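Local structure of uncharacterized protein AF_1514 (Archaeoglobus fulgidus DSM 4304, 3C0F) at residues G45-P49 with E50-C54. The protein is of unknown function, a small archaeal member of a family of uncharacterized domains that adopts a hot dog fold. Sequence-based numbering, arbitrary orientation.
Sequences GYRAP and EVYCC
Arg47 reaches across the bend between 45-49 and 50-54 to tie two backbone carbonyls together, a worked example of how one guanidinium can satisfy two carbonyl acceptors in its own plane while a ring covers one of its faces. Its NH1 donates to Val51 O at 2.8 Å with an N-H...O angle of 154°, the acceptor lying close to the guanidinium plane. On another edge, NE and NH2 make a side-on grip on a single atom, Gly45 O, at 3.0 Å and 2.9 Å respectively. Gly45 O therefore accepts twice, and together these bonds fix the rotation of the group. The Tyr52 ring lies flat against one face in an offset stack, its plane only 11° from that of the guanidinium and the centres 4.2 Å apart. Arg47 CD adds a CH-pi contact, 3.7 Å from the centroid of the Tyr52 ring. The Arg47 chain bends at its second and third torsions, which lays CD and the guanidinium over this ring. A leucine in its place would probably leave the carbonyls of Gly45 and Val51 without these donors and the Tyr52 ring freer to turn. Past the cis peptide before Pro49, Val51 N gives a weak bond to Pro49 O at 2.9 Å, closing an inverse gamma turn centred on Glu50. Arg47 also packs on Pro58 and Trp59 of helix 58-65. Cis-proline bend, inverse gamma turn and arginine-aromatic stack thus combine at the surface of the hot dog fold, joining the short strand 47-48, outermost in this chain's antiparallel sheet, to the loop that leads into that helix.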
loop_
_atom_site.group_PDB
_atom_site.type_symbol
_atom_site.label_atom_id
_atom_site.label_comp_id
_atom_site.label_asym_id
_atom_site.label_seq_id
_atom_site.Cartn_x
_atom_site.Cartn_y
_atom_site.Cartn_z
ATOM N N GLY A 45 12.273 -6.275 -16.518
ATOM C CA GLY A 45 12.718 -7.615 -16.150
ATOM C C GLY A 45 13.905 -7.619 -15.200
ATOM O O GLY A 45 14.346 -8.681 -14.762
ATOM N N TYR A 46 14.421 -6.432 -14.883
ATOM C CA TYR A 46 15.545 -6.293 -13.957
ATOM C C TYR A 46 15.231 -6.872 -12.582
ATOM O O TYR A 46 14.113 -6.733 -12.079
ATOM C CB TYR A 46 15.958 -4.826 -13.805
ATOM C CG TYR A 46 17.076 -4.611 -12.801
ATOM C CD1 TYR A 46 18.389 -4.981 -13.104
ATOM C CD2 TYR A 46 16.822 -4.054 -11.546
ATOM C CE1 TYR A 46 19.416 -4.801 -12.190
ATOM C CE2 TYR A 46 17.852 -3.867 -10.621
ATOM C CZ TYR A 46 19.144 -4.240 -10.957
ATOM O OH TYR A 46 20.173 -4.060 -10.062
ATOM N N ARG A 47 16.222 -7.530 -11.986
ATOM C CA ARG A 47 16.123 -7.930 -10.586
ATOM C C ARG A 47 17.457 -7.802 -9.857
ATOM O O ARG A 47 18.526 -7.862 -10.470
ATOM C CB ARG A 47 15.537 -9.348 -10.441
ATOM C CG ARG A 47 16.518 -10.515 -10.645
ATOM C CD ARG A 47 17.039 -10.600 -12.076
ATOM N NE ARG A 47 15.968 -10.594 -13.076
ATOM C CZ ARG A 47 15.341 -11.677 -13.526
ATOM N NH1 ARG A 47 15.661 -12.883 -13.072
ATOM N NH2 ARG A 47 14.383 -11.555 -14.438
ATOM N N ALA A 48 17.367 -7.603 -8.546
ATOM C CA ALA A 48 18.514 -7.667 -7.652
ATOM C C ALA A 48 18.091 -8.522 -6.458
ATOM O O ALA A 48 16.969 -8.376 -5.972
ATOM C CB ALA A 48 18.935 -6.273 -7.209
ATOM N N PRO A 49 18.966 -9.437 -5.998
ATOM C CA PRO A 49 20.323 -9.681 -6.499
ATOM C C PRO A 49 20.334 -10.328 -7.886
ATOM O O PRO A 49 19.272 -10.630 -8.446
ATOM C CB PRO A 49 20.914 -10.639 -5.456
ATOM C CG PRO A 49 19.743 -11.369 -4.921
ATOM C CD PRO A 49 18.623 -10.352 -4.892
ATOM N N GLU A 50 21.533 -10.544 -8.419
ATOM C CA GLU A 50 21.706 -11.054 -9.773
ATOM C C GLU A 50 21.406 -12.555 -9.848
ATOM O O GLU A 50 22.313 -13.389 -9.758
ATOM C CB GLU A 50 23.124 -10.748 -10.258
ATOM C CG GLU A 50 23.339 -10.929 -11.746
ATOM C CD GLU A 50 24.803 -10.855 -12.132
ATOM O OE1 GLU A 50 25.585 -10.206 -11.405
ATOM O OE2 GLU A 50 25.169 -11.453 -13.165
ATOM N N VAL A 51 20.124 -12.882 -9.999
ATOM C CA VAL A 51 19.673 -14.270 -10.131
ATOM C C VAL A 51 18.845 -14.451 -11.406
ATOM O O VAL A 51 17.761 -13.876 -11.541
ATOM C CB VAL A 51 18.906 -14.787 -8.865
ATOM C CG1 VAL A 51 19.868 -15.022 -7.716
ATOM C CG2 VAL A 51 17.780 -13.831 -8.436
ATOM N N TYR A 52 19.386 -15.240 -12.327
ATOM C CA TYR A 52 18.812 -15.423 -13.637
ATOM C C TYR A 52 18.741 -16.900 -13.973
ATOM O O TYR A 52 19.586 -17.678 -13.571
ATOM C CB TYR A 52 19.621 -14.667 -14.690
ATOM C CG TYR A 52 19.505 -13.174 -14.654
ATOM C CD1 TYR A 52 18.519 -12.523 -15.336
ATOM C CD2 TYR A 52 20.398 -12.413 -13.975
ATOM C CE1 TYR A 52 18.429 -11.206 -15.311
ATOM C CE2 TYR A 52 20.288 -11.065 -13.940
ATOM C CZ TYR A 52 19.302 -10.466 -14.600
ATOM O OH TYR A 52 19.169 -9.124 -14.557
ATOM N N CYS A 53 17.728 -17.299 -14.711
ATOM C CA CYS A 53 17.667 -18.655 -15.219
ATOM C C CYS A 53 17.557 -19.761 -14.181
ATOM O O CYS A 53 18.166 -20.820 -14.357
ATOM N N CYS A 54 16.733 -19.533 -13.142
ATOM C CA CYS A 54 16.675 -20.406 -11.979
ATOM C C CYS A 54 15.494 -20.464 -10.984
ATOM O O CYS A 54 15.754 -20.484 -9.817
ATOM C CB CYS A 54 17.920 -20.142 -11.171
ATOM S SG CYS A 54 18.015 -18.481 -10.675
#